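Local coordinates for inactivation-no-after-potential D protein (Drosophila melanogaster, PDB 2QKV) that probably serves as a scaffold that assembles signalling proteins of Drosophila phototransduction through its PDZ domains, of which this is the fifth, at residues L22-S27 with C33-L38. The protein carries 1 engineered substitution. Sequence-based numbering, arbitrary orientation.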
loop_
_atom_site.group_PDB
_atom_site.type_symbol
_atom_site.label_atom_id
_atom_site.label_comp_id
_atom_site.label_asym_id
_atom_site.label_seq_id
_atom_site.Cartn_x
_atom_site.Cartn_y
_atom_site.Cartn_z
ATOM N N LEU A 22 -0.474 21.279 18.583
ATOM C CA LEU A 22 -1.303 21.535 17.415
ATOM C C LEU A 22 -2.711 21.036 17.705
ATOM O O LEU A 22 -3.695 21.593 17.210
ATOM C CB LEU A 22 -0.751 20.800 16.195
ATOM C CG LEU A 22 0.566 21.272 15.589
ATOM C CD1 LEU A 22 0.908 20.365 14.415
ATOM C CD2 LEU A 22 0.441 22.715 15.121
ATOM N N GLY A 23 -2.804 19.968 18.495
ATOM C CA GLY A 23 -4.097 19.412 18.849
ATOM C C GLY A 23 -4.733 18.552 17.774
ATOM O O GLY A 23 -5.952 18.393 17.749
ATOM N N LEU A 24 -3.909 17.991 16.896
ATOM C CA LEU A 24 -4.410 17.163 15.802
ATOM C C LEU A 24 -4.015 15.702 15.948
ATOM O O LEU A 24 -2.832 15.402 16.083
ATOM C CB LEU A 24 -3.839 17.647 14.469
ATOM C CG LEU A 24 -3.933 19.120 14.088
ATOM C CD1 LEU A 24 -3.189 19.350 12.765
ATOM C CD2 LEU A 24 -5.383 19.509 13.970
ATOM N N SER A 25 -4.996 14.804 15.909
ATOM C CA SER A 25 -4.728 13.365 15.952
ATOM C C SER A 25 -4.701 12.967 14.474
ATOM O O SER A 25 -5.671 13.211 13.754
ATOM C CB SER A 25 -5.850 12.622 16.674
ATOM O OG SER A 25 -5.969 13.073 18.015
ATOM N N LEU A 26 -3.607 12.364 14.025
ATOM C CA LEU A 26 -3.461 12.013 12.611
ATOM C C LEU A 26 -3.608 10.531 12.319
ATOM O O LEU A 26 -3.224 9.689 13.122
ATOM C CB LEU A 26 -2.092 12.471 12.104
ATOM C CG LEU A 26 -1.701 13.921 12.370
ATOM C CD1 LEU A 26 -0.273 14.136 11.893
ATOM C CD2 LEU A 26 -2.665 14.864 11.639
ATOM N N SER A 27 -4.146 10.233 11.140
ATOM C CA SER A 27 -4.365 8.864 10.673
ATOM C C SER A 27 -3.708 8.809 9.294
ATOM O O SER A 27 -4.137 9.528 8.383
ATOM C CB SER A 27 -5.871 8.610 10.556
ATOM O OG SER A 27 -6.154 7.327 10.019
ATOM N N CYS A 33 -2.189 12.705 5.628
ATOM C CA CYS A 33 -2.632 12.383 6.975
ATOM C C CYS A 33 -3.993 12.966 7.294
ATOM O O CYS A 33 -4.180 14.185 7.273
ATOM C CB CYS A 33 -1.624 12.885 8.003
ATOM S SG CYS A 33 -0.080 11.959 8.035
ATOM N N THR A 34 -4.954 12.096 7.580
ATOM C CA THR A 34 -6.295 12.545 7.919
ATOM C C THR A 34 -6.322 13.055 9.346
ATOM O O THR A 34 -5.695 12.487 10.243
ATOM C CB THR A 34 -7.334 11.403 7.796
ATOM O OG1 THR A 34 -7.455 11.024 6.422
ATOM C CG2 THR A 34 -8.709 11.848 8.314
ATOM N N ILE A 35 -7.043 14.147 9.548
ATOM C CA ILE A 35 -7.199 14.681 10.882
ATOM C C ILE A 35 -8.337 13.848 11.481
ATOM O O ILE A 35 -9.507 14.096 11.216
ATOM C CB ILE A 35 -7.561 16.182 10.837
ATOM C CG1 ILE A 35 -6.400 16.952 10.202
ATOM C CG2 ILE A 35 -7.858 16.699 12.251
ATOM C CD1 ILE A 35 -6.670 18.429 9.947
ATOM N N ALA A 36 -7.963 12.828 12.255
ATOM C CA ALA A 36 -8.931 11.931 12.889
ATOM C C ALA A 36 -9.691 12.646 14.001
ATOM O O ALA A 36 -10.829 12.287 14.319
ATOM C CB ALA A 36 -8.216 10.702 13.450
ATOM N N ASP A 37 -9.051 13.649 14.592
ATOM C CA ASP A 37 -9.663 14.443 15.648
ATOM C C ASP A 37 -8.836 15.706 15.860
ATOM O O ASP A 37 -7.659 15.751 15.518
ATOM C CB ASP A 37 -9.717 13.646 16.952
ATOM C CG ASP A 37 -10.825 14.118 17.871
ATOM O OD1 ASP A 37 -11.403 15.203 17.615
ATOM O OD2 ASP A 37 -11.118 13.410 18.853
ATOM N N LEU A 38 -9.458 16.747 16.399
ATOM C CA LEU A 38 -8.728 17.974 16.658
ATOM C C LEU A 38 -9.369 18.728 17.802
ATOM O O LEU A 38 -10.585 18.709 17.968
ATOM C CB LEU A 38 -8.646 18.852 15.402
ATOM C CG LEU A 38 -9.845 19.617 14.842
ATOM C CD1 LEU A 38 -9.398 20.393 13.594
ATOM C CD2 LEU A 38 -10.969 18.653 14.494
#
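Strands 24-27 and 33-38 pair antiparallel as a PDZ beta hairpin, twisted to 131° between their directions and broken by a classic beta bulge where Ala36 and Asp37 both stand opposite Ser25. Next to the bulge, Ser27 and Thr34 bond reciprocally, Ser27 N to Thr34 O at 2.9 Å and Thr34 N to Ser27 O at 2.8 Å. At the bulge itself Ser25 is gripped through two different residues: its N donates almost straight to Asp37 O (2.9 Å, 173° at the hydrogen), while its O takes Ala36 N at 2.8 Å. The near-helical backbone of Ala36 absorbs the extra residue. Leu38 CA lies 3.0 Å from Gly23 O in a CA-H...O contact, and Gly23 carries the pairing on with a backbone bond to Ile39.

Leu24, Leu26, Ile35 and Leu38 share the core face. With its CG anti to the carbonyl carbon (chi1 -51°), Leu24 sends CD2 across to Leu38 CB (3.6 Å) and, more loosely, to Ile35 CG2. Leu26 instead sets its CB against Cys33 CB, at the start of strand 33-38 (4.1 Å). Both residues also touch helix 69-77, Cys33 reaching Ser72, probably the engineered cysteine-to-serine site. Strand 24-28 and that helix flank the groove in which PDZ domains bind peptide C-termini; here Pro92 of the second subunit packs on Leu22 and Leu26, and Leu26 makes backbone hydrogen bonds to that chain, consistent with a tail occupying the groove.

On the reverse face Ser25, Ser27, Thr34 and Asp37 lie together. Thr34 OG1 finds its main partner in Asn29 OD1, past the end of the segment. Asp37 swings its carboxylate away from Ser25; with Arg52 NH2 as a long, weak second partner, OD1 folds back to its neighbour's amide, Leu38 N, in a weak, bent bond of 2.8 Å.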